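Local coordinates for bifunctional protein PutA (Bdellovibrio bacteriovorus, PDB 5UR2) that probably oxidises L-glutamate gamma-semialdehyde to L-glutamate with NAD+, the last step of proline breakdown, and also carries a flavin-bound proline dehydrogenase domain, at residues E164-L169 and M230-F235; P224-G229 and E251-L256; A559-L564 and M651-A656. All coordinates share one frame; numbering follows the deposited sequence.

Contact 1 of 3, residues E164-L169 and M230-F235; sequences ELVTWL and MEKGVF
V166 meets the end of helix 211-232 and the turn behind it, packing against V234 and the start of the K232 side chain. One methyl of V166 does the work: CG1 lies 4.1 Å from CG2 of V234, with the two branched side chains crossing at a slant. V166 holds CG1 anti to its backbone N (chi1 169°), whereas the methyl that V234 offers is the one beside its own backbone N, its CG1 being turned elsewhere. The same V166 CG1 comes within 4.4 Å of K232 CG, a looser touch, and V166 also rests on V195 of strand 194-197, which places it in the layer between helix and barrel wall.

Helix 152-173 and helix 211-232 follow the first and second strands of the proline dehydrogenase (βα)8 barrel, so the pair are neighbours in the outer ring of helices. Helix 211-232 closes with a Schellman motif in which G233 takes positive phi (71°). G233 N bonds to M230 O at 3.2 Å, and V234 N probably bonds to G229 O at 2.8 Å. The chain thereby turns sharply inward: V234, pointing its CB at helix 152-173, is followed at once by F235 of strand 235-238, whose backbone pairs with V193 and V195.

K232 closes the outer side of the contact. Its CB is directed at the neighbouring helix and its chain extends toward T167, where CE ends 4.5 Å from T167 CG2, at the limit of contact. T167 itself sends its CB away from the partner segment, and its hydroxyl OG1 is bonded to M163 O one turn back in its own helix. V234 O, for its part, is hydrogen-bonded to the hydroxyl of Y265.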
loop_
_atom_site.group_PDB
_atom_site.type_symbol
_atom_site.label_atom_id
_atom_site.label_comp_id
_atom_site.label_asym_id
_atom_site.label_seq_id
_atom_site.Cartn_x
_atom_site.Cartn_y
_atom_site.Cartn_z
ATOM N N GLU B 164 -60.638 9.390 12.205
ATOM C CA GLU B 164 -61.189 9.795 13.496
ATOM C C GLU B 164 -60.923 11.270 13.770
ATOM O O GLU B 164 -61.798 11.972 14.289
ATOM C CB GLU B 164 -60.607 8.939 14.620
ATOM C CG GLU B 164 -61.110 7.509 14.645
ATOM C CD GLU B 164 -60.144 6.570 15.352
ATOM O OE1 GLU B 164 -59.186 7.076 15.978
ATOM O OE2 GLU B 164 -60.339 5.332 15.273
ATOM N N LEU B 165 -59.721 11.755 13.434
ATOM C CA LEU B 165 -59.393 13.159 13.671
ATOM C C LEU B 165 -60.344 14.079 12.922
ATOM O O LEU B 165 -60.882 15.029 13.501
ATOM C CB LEU B 165 -57.947 13.465 13.274
ATOM C CG LEU B 165 -57.586 14.960 13.348
ATOM C CD1 LEU B 165 -57.629 15.460 14.778
ATOM C CD2 LEU B 165 -56.218 15.245 12.751
ATOM N N VAL B 166 -60.562 13.809 11.630
ATOM C CA VAL B 166 -61.396 14.691 10.815
ATOM C C VAL B 166 -62.832 14.707 11.332
ATOM O O VAL B 166 -63.447 15.769 11.465
ATOM C CB VAL B 166 -61.333 14.275 9.336
ATOM C CG1 VAL B 166 -62.401 15.003 8.537
ATOM C CG2 VAL B 166 -59.958 14.560 8.783
ATOM N N THR B 167 -63.389 13.529 11.633
ATOM C CA THR B 167 -64.769 13.471 12.112
ATOM C C THR B 167 -64.907 14.210 13.436
ATOM O O THR B 167 -65.816 15.028 13.621
ATOM C CB THR B 167 -65.227 12.013 12.239
ATOM O OG1 THR B 167 -65.191 11.381 10.952
ATOM C CG2 THR B 167 -66.665 11.931 12.785
ATOM N N TRP B 168 -63.986 13.954 14.360
ATOM C CA TRP B 168 -64.085 14.503 15.707
ATOM C C TRP B 168 -63.825 16.015 15.744
ATOM O O TRP B 168 -64.507 16.745 16.473
ATOM C CB TRP B 168 -63.119 13.736 16.608
ATOM C CG TRP B 168 -62.932 14.310 17.935
ATOM C CD1 TRP B 168 -63.693 14.079 19.040
ATOM C CD2 TRP B 168 -61.891 15.200 18.335
ATOM N NE1 TRP B 168 -63.194 14.781 20.106
ATOM C CE2 TRP B 168 -62.086 15.479 19.702
ATOM C CE3 TRP B 168 -60.807 15.787 17.670
ATOM C CZ2 TRP B 168 -61.242 16.329 20.421
ATOM C CZ3 TRP B 168 -59.971 16.633 18.380
ATOM C CH2 TRP B 168 -60.194 16.898 19.745
ATOM N N LEU B 169 -62.832 16.508 14.988
ATOM C CA LEU B 169 -62.565 17.950 14.972
ATOM C C LEU B 169 -63.677 18.724 14.267
ATOM O O LEU B 169 -64.073 19.806 14.724
ATOM C CB LEU B 169 -61.217 18.250 14.323
ATOM C CG LEU B 169 -60.150 18.816 15.252
ATOM C CD1 LEU B 169 -58.908 19.233 14.470
ATOM C CD2 LEU B 169 -60.724 19.996 16.021
ATOM N N MET B 230 -63.978 16.513 2.602
ATOM C CA MET B 230 -64.913 17.241 1.758
ATOM C C MET B 230 -66.310 17.197 2.354
ATOM O O MET B 230 -66.988 18.225 2.451
ATOM C CB MET B 230 -64.908 16.651 0.350
ATOM C CG MET B 230 -65.826 17.368 -0.637
ATOM S SD MET B 230 -65.745 16.664 -2.308
ATOM C CE MET B 230 -66.364 15.014 -1.979
ATOM N N GLU B 231 -66.739 16.019 2.804
ATOM C CA GLU B 231 -68.084 15.911 3.349
ATOM C C GLU B 231 -68.251 16.775 4.593
ATOM O O GLU B 231 -69.309 17.377 4.787
ATOM C CB GLU B 231 -68.409 14.445 3.656
ATOM C CG GLU B 231 -68.604 13.598 2.411
ATOM C CD GLU B 231 -68.607 12.111 2.689
ATOM O OE1 GLU B 231 -68.330 11.717 3.838
ATOM O OE2 GLU B 231 -68.872 11.329 1.749
ATOM N N LYS B 232 -67.205 16.924 5.394
ATOM C CA LYS B 232 -67.314 17.674 6.635
ATOM C C LYS B 232 -66.950 19.144 6.486
ATOM O O LYS B 232 -66.937 19.859 7.492
ATOM C CB LYS B 232 -66.437 17.039 7.720
ATOM C CG LYS B 232 -66.769 15.588 8.081
ATOM C CD LYS B 232 -68.214 15.403 8.550
ATOM C CE LYS B 232 -68.372 14.025 9.220
ATOM N NZ LYS B 232 -69.772 13.701 9.622
ATOM N N GLY B 233 -66.652 19.614 5.275
ATOM C CA GLY B 233 -66.227 20.995 5.125
ATOM C C GLY B 233 -64.846 21.250 5.686
ATOM O O GLY B 233 -64.543 22.365 6.126
ATOM N N VAL B 234 -64.015 20.228 5.713
ATOM C CA VAL B 234 -62.682 20.294 6.282
ATOM C C VAL B 234 -61.680 20.528 5.161
ATOM O O VAL B 234 -61.833 20.002 4.053
ATOM C CB VAL B 234 -62.398 18.996 7.067
ATOM C CG1 VAL B 234 -60.917 18.812 7.368
ATOM C CG2 VAL B 234 -63.236 18.990 8.352
ATOM N N PHE B 235 -60.669 21.350 5.438
ATOM C CA PHE B 235 -59.547 21.524 4.527
ATOM C C PHE B 235 -58.565 20.370 4.710
ATOM O O PHE B 235 -58.158 20.065 5.837
ATOM C CB PHE B 235 -58.853 22.862 4.787
ATOM C CG PHE B 235 -57.922 23.292 3.686
ATOM C CD1 PHE B 235 -56.707 22.646 3.486
ATOM C CD2 PHE B 235 -58.260 24.346 2.850
ATOM C CE1 PHE B 235 -55.844 23.032 2.464
ATOM C CE2 PHE B 235 -57.409 24.735 1.824
ATOM C CZ PHE B 235 -56.188 24.075 1.635
#

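Contact 2 of 3, residues P224-G229 and E251-L256; sequences PVFRLG and EVFTEL
A CH-pi contact joins L256 to F226: methyl CD2 sits over one face of the ring, 4.0 Å from its centroid and 15° off the normal, a little toward the rim on the CG-CD2 side. Both residues direct CB at the partner helix. L256 has CG anti to its backbone N (chi1 -170°), which, with chi2 58°, brings CD2 over the ring.

The second kind of contact is ring against ring without a defined stack. F253 brings CE1 to the edge of the F226 ring, near its plane and 4.1 Å from CE2, while F226 approaches the F253 ring obliquely; the two side chains cross at about a right angle. Methyl and phenyl thus hold F226 from two directions, and F226 also stacks on F268.

Helices 211-232 and 246-257 flank strand 235-238, as the second and third helices of a (βα)8 barrel do, and the aromatic pair lies on that strand, F226 on V236 and F253 on L238. The side chain of F253 is about 12 Å from the bound N-propargylglycine-modified flavin adenine dinucleotide.

Beside this hydrocarbon core, E251 and E255 form salt bridges to K215, and E255 a further one to K219, tying helix 246-257 to an earlier part of helix 211-232.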
loop_
_atom_site.group_PDB
_atom_site.type_symbol
_atom_site.label_atom_id
_atom_site.label_comp_id
_atom_site.label_asym_id
_atom_site.label_seq_id
_atom_site.Cartn_x
_atom_site.Cartn_y
_atom_site.Cartn_z
ATOM N N PRO B 224 -60.477 8.039 0.806
ATOM C CA PRO B 224 -61.462 8.194 1.899
ATOM C C PRO B 224 -61.173 9.379 2.808
ATOM O O PRO B 224 -62.117 9.962 3.359
ATOM C CB PRO B 224 -61.352 6.873 2.673
ATOM C CG PRO B 224 -60.566 5.948 1.793
ATOM C CD PRO B 224 -59.702 6.794 0.942
ATOM N N VAL B 225 -59.893 9.739 2.997
ATOM C CA VAL B 225 -59.558 10.903 3.817
ATOM C C VAL B 225 -59.998 12.179 3.114
ATOM O O VAL B 225 -60.609 13.069 3.723
ATOM C CB VAL B 225 -58.051 10.952 4.138
ATOM C CG1 VAL B 225 -57.751 12.151 5.036
ATOM C CG2 VAL B 225 -57.582 9.671 4.766
ATOM N N PHE B 226 -59.661 12.307 1.828
ATOM C CA PHE B 226 -60.129 13.458 1.065
ATOM C C PHE B 226 -61.649 13.502 1.025
ATOM O O PHE B 226 -62.247 14.578 1.125
ATOM C CB PHE B 226 -59.566 13.435 -0.351
ATOM C CG PHE B 226 -58.205 14.048 -0.474
ATOM C CD1 PHE B 226 -57.219 13.781 0.461
ATOM C CD2 PHE B 226 -57.914 14.908 -1.523
ATOM C CE1 PHE B 226 -55.958 14.356 0.350
ATOM C CE2 PHE B 226 -56.654 15.490 -1.640
ATOM C CZ PHE B 226 -55.676 15.207 -0.703
ATOM N N ARG B 227 -62.297 12.341 0.904
ATOM C CA ARG B 227 -63.754 12.328 0.823
ATOM C C ARG B 227 -64.382 12.778 2.136
ATOM O O ARG B 227 -65.267 13.644 2.150
ATOM C CB ARG B 227 -64.258 10.933 0.438
ATOM C CG ARG B 227 -65.791 10.838 0.469
ATOM C CD ARG B 227 -66.320 9.447 0.137
ATOM N NE ARG B 227 -65.917 9.007 -1.195
ATOM C CZ ARG B 227 -65.213 7.906 -1.440
ATOM N NH1 ARG B 227 -64.832 7.123 -0.434
ATOM N NH2 ARG B 227 -64.900 7.583 -2.690
ATOM N N LEU B 228 -63.936 12.198 3.254
ATOM C CA LEU B 228 -64.484 12.587 4.548
ATOM C C LEU B 228 -64.267 14.071 4.815
ATOM O O LEU B 228 -65.168 14.756 5.314
ATOM C CB LEU B 228 -63.862 11.739 5.659
ATOM C CG LEU B 228 -64.347 12.074 7.067
ATOM C CD1 LEU B 228 -65.838 11.787 7.158
ATOM C CD2 LEU B 228 -63.592 11.250 8.104
ATOM N N GLY B 229 -63.071 14.586 4.508
ATOM C CA GLY B 229 -62.837 16.012 4.683
ATOM C C GLY B 229 -63.807 16.857 3.879
ATOM O O GLY B 229 -64.402 17.813 4.394
ATOM N N GLU B 251 -48.424 13.471 -8.906
ATOM C CA GLU B 251 -49.361 12.683 -9.703
ATOM C C GLU B 251 -50.509 12.158 -8.843
ATOM O O GLU B 251 -51.671 12.189 -9.258
ATOM C CB GLU B 251 -48.632 11.521 -10.391
ATOM C CG GLU B 251 -47.664 11.983 -11.459
ATOM C CD GLU B 251 -47.154 10.859 -12.326
ATOM O OE1 GLU B 251 -47.650 9.715 -12.208
ATOM O OE2 GLU B 251 -46.249 11.124 -13.131
ATOM N N VAL B 252 -50.202 11.673 -7.640
ATOM C CA VAL B 252 -51.253 11.192 -6.748
ATOM C C VAL B 252 -52.261 12.303 -6.483
ATOM O O VAL B 252 -53.476 12.119 -6.626
ATOM C CB VAL B 252 -50.627 10.653 -5.448
ATOM C CG1 VAL B 252 -51.667 10.439 -4.372
ATOM C CG2 VAL B 252 -49.839 9.363 -5.722
ATOM N N PHE B 253 -51.759 13.487 -6.120
ATOM C CA PHE B 253 -52.623 14.595 -5.722
ATOM C C PHE B 253 -53.479 15.096 -6.875
ATOM O O PHE B 253 -54.697 15.268 -6.733
ATOM C CB PHE B 253 -51.774 15.734 -5.158
ATOM C CG PHE B 253 -52.563 16.945 -4.796
ATOM C CD1 PHE B 253 -53.275 16.993 -3.601
ATOM C CD2 PHE B 253 -52.573 18.060 -5.633
ATOM C CE1 PHE B 253 -53.999 18.132 -3.253
ATOM C CE2 PHE B 253 -53.294 19.186 -5.295
ATOM C CZ PHE B 253 -54.010 19.225 -4.105
ATOM N N THR B 254 -52.850 15.386 -8.008
ATOM C CA THR B 254 -53.577 16.008 -9.105
ATOM C C THR B 254 -54.600 15.048 -9.708
ATOM O O THR B 254 -55.712 15.460 -10.046
ATOM C CB THR B 254 -52.601 16.521 -10.172
ATOM O OG1 THR B 254 -51.690 15.476 -10.552
ATOM C CG2 THR B 254 -51.824 17.720 -9.656
ATOM N N GLU B 255 -54.248 13.768 -9.854
ATOM C CA GLU B 255 -55.221 12.820 -10.383
ATOM C C GLU B 255 -56.383 12.647 -9.416
ATOM O O GLU B 255 -57.540 12.547 -9.839
ATOM C CB GLU B 255 -54.556 11.473 -10.682
ATOM C CG GLU B 255 -53.547 11.485 -11.859
ATOM C CD GLU B 255 -52.886 10.112 -12.057
ATOM O OE1 GLU B 255 -53.430 9.122 -11.535
ATOM O OE2 GLU B 255 -51.851 10.005 -12.740
ATOM N N LEU B 256 -56.090 12.626 -8.112
ATOM C CA LEU B 256 -57.128 12.419 -7.109
ATOM C C LEU B 256 -58.154 13.554 -7.123
ATOM O O LEU B 256 -59.365 13.303 -7.185
ATOM C CB LEU B 256 -56.490 12.260 -5.727
ATOM C CG LEU B 256 -57.411 11.793 -4.603
ATOM C CD1 LEU B 256 -58.064 10.444 -4.947
ATOM C CD2 LEU B 256 -56.623 11.695 -3.294
#

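Contact 3 of 3, residues A559-L564 and M651-A656; sequences ALVDKL and MVTAAA
T653 meets helix 554-570 through its carbon atoms, lying against V561 and L564. Ahead of it on helix 646-657, M651 and V652 pack on V637 of strand 623-638. This is the helix that links strand 623-638 to the parallel strand 661-665, a β-α-β unit of the Rossmann-type NAD-binding fold of aldehyde dehydrogenases.

At T653 the backbones draw to 6.6 Å, measured from its CA to the CA of V561. T653 CG2 touches L564 CD2 at 3.7 Å, and V561 CG1 packs 4.1 Å from T653 CB and 4.2 Å from CG2, so the methyl touches two side chains one turn apart. With chi1 57°, OG1 stands between the backbone N and carbonyl carbon, from where it bonds to A649 O. Helix 587-611 borders the same spot, its C601 touching both V561 and T653.

A654 turns its CB away from helix 554-570 and touches Y604; A656, whose carbonyl O accepts a bond from W549 NE1, points its CB at that helix without touching it. Because the T653 hydroxyl is satisfied within its own helix, the threonine acts here as an apolar residue, and the helices meet by van der Waals fit.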
loop_
_atom_site.group_PDB
_atom_site.type_symbol
_atom_site.label_atom_id
_atom_site.label_comp_id
_atom_site.label_asym_id
_atom_site.label_seq_id
_atom_site.Cartn_x
_atom_site.Cartn_y
_atom_site.Cartn_z
ATOM N N ALA B 559 -6.832 -0.264 -20.239
ATOM C CA ALA B 559 -7.739 0.342 -21.214
ATOM C C ALA B 559 -8.736 -0.682 -21.766
ATOM O O ALA B 559 -9.892 -0.345 -22.051
ATOM C CB ALA B 559 -6.933 0.984 -22.349
ATOM N N LEU B 560 -8.304 -1.935 -21.940
ATOM C CA LEU B 560 -9.235 -2.985 -22.359
ATOM C C LEU B 560 -10.308 -3.209 -21.302
ATOM O O LEU B 560 -11.494 -3.360 -21.629
ATOM C CB LEU B 560 -8.476 -4.286 -22.643
ATOM C CG LEU B 560 -7.775 -4.304 -24.013
ATOM C CD1 LEU B 560 -6.914 -5.539 -24.230
ATOM C CD2 LEU B 560 -8.823 -4.224 -25.120
ATOM N N VAL B 561 -9.913 -3.184 -20.025
ATOM C CA VAL B 561 -10.861 -3.350 -18.927
ATOM C C VAL B 561 -11.810 -2.153 -18.833
ATOM O O VAL B 561 -13.002 -2.306 -18.515
ATOM C CB VAL B 561 -10.092 -3.595 -17.623
ATOM C CG1 VAL B 561 -11.055 -3.560 -16.422
ATOM C CG2 VAL B 561 -9.405 -4.930 -17.725
ATOM N N ASP B 562 -11.300 -0.945 -19.093
ATOM C CA ASP B 562 -12.176 0.226 -19.148
ATOM C C ASP B 562 -13.190 0.105 -20.278
ATOM O O ASP B 562 -14.356 0.477 -20.114
ATOM C CB ASP B 562 -11.361 1.511 -19.306
ATOM C CG ASP B 562 -10.892 2.079 -17.973
ATOM O OD1 ASP B 562 -11.637 1.980 -16.965
ATOM O OD2 ASP B 562 -9.792 2.658 -17.947
ATOM N N LYS B 563 -12.761 -0.397 -21.440
ATOM C CA LYS B 563 -13.695 -0.534 -22.546
ATOM C C LYS B 563 -14.781 -1.539 -22.203
ATOM O O LYS B 563 -15.957 -1.317 -22.514
ATOM C CB LYS B 563 -12.966 -0.946 -23.829
ATOM C CG LYS B 563 -13.822 -0.781 -25.095
ATOM C CD LYS B 563 -13.035 -1.106 -26.374
ATOM C CE LYS B 563 -13.914 -1.004 -27.632
ATOM N NZ LYS B 563 -13.233 -1.576 -28.835
ATOM N N LEU B 564 -14.414 -2.628 -21.512
ATOM C CA LEU B 564 -15.412 -3.585 -21.040
ATOM C C LEU B 564 -16.466 -2.893 -20.172
ATOM O O LEU B 564 -17.669 -3.096 -20.362
ATOM C CB LEU B 564 -14.728 -4.717 -20.270
ATOM C CG LEU B 564 -15.663 -5.726 -19.598
ATOM C CD1 LEU B 564 -16.557 -6.357 -20.642
ATOM C CD2 LEU B 564 -14.899 -6.797 -18.791
ATOM N N MET B 651 -13.487 -11.176 -10.584
ATOM C CA MET B 651 -12.413 -12.171 -10.625
ATOM C C MET B 651 -11.678 -12.115 -11.962
ATOM O O MET B 651 -10.442 -12.071 -12.003
ATOM C CB MET B 651 -12.979 -13.578 -10.389
ATOM C CG MET B 651 -13.562 -13.845 -8.998
ATOM S SD MET B 651 -14.518 -15.403 -9.004
ATOM C CE MET B 651 -14.457 -15.878 -7.286
ATOM N N VAL B 652 -12.428 -12.065 -13.068
ATOM C CA VAL B 652 -11.820 -12.131 -14.398
ATOM C C VAL B 652 -10.994 -10.879 -14.687
ATOM O O VAL B 652 -9.876 -10.969 -15.217
ATOM C CB VAL B 652 -12.900 -12.351 -15.480
ATOM C CG1 VAL B 652 -12.302 -12.212 -16.893
ATOM C CG2 VAL B 652 -13.501 -13.726 -15.351
ATOM N N THR B 653 -11.546 -9.688 -14.400
ATOM C CA THR B 653 -10.812 -8.466 -14.729
ATOM C C THR B 653 -9.618 -8.273 -13.805
ATOM O O THR B 653 -8.565 -7.786 -14.245
ATOM C CB THR B 653 -11.712 -7.228 -14.683
ATOM O OG1 THR B 653 -12.316 -7.105 -13.392
ATOM C CG2 THR B 653 -12.783 -7.293 -15.737
ATOM N N ALA B 654 -9.754 -8.630 -12.522
ATOM C CA ALA B 654 -8.602 -8.520 -11.629
ATOM C C ALA B 654 -7.464 -9.400 -12.124
ATOM O O ALA B 654 -6.333 -8.936 -12.283
ATOM C CB ALA B 654 -8.974 -8.892 -10.190
ATOM N N ALA B 655 -7.772 -10.662 -12.434
ATOM C CA ALA B 655 -6.754 -11.583 -12.926
ATOM C C ALA B 655 -6.141 -11.069 -14.224
ATOM O O ALA B 655 -4.919 -11.015 -14.369
ATOM C CB ALA B 655 -7.370 -12.964 -13.145
ATOM N N ALA B 656 -6.988 -10.693 -15.178
ATOM C CA ALA B 656 -6.497 -10.301 -16.492
ATOM C C ALA B 656 -5.759 -8.969 -16.445
ATOM O O ALA B 656 -4.681 -8.838 -17.045
ATOM C CB ALA B 656 -7.656 -10.253 -17.490
#

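How the contacts relate
Contacts 1 and 2 are adjoining parts of one barrel, and contact 3 belongs to another enzyme unit. The first two have centres 14 Å apart and share helix 211-232, which meets helix 152-173 on one flank and helix 246-257 on the other; their segments alternate along the chain. L228 joins them directly, its CD2 packing 3.3 Å from T167 OG1. Contact 3 follows later in the sequence, in the aldehyde dehydrogenase part of the protein, across the chain's centre from the other two: its centre is 63 Å from that of contact 1 and 53 Å from that of contact 2. The separation reflects a bifunctional chain with its two catalytic modules in series.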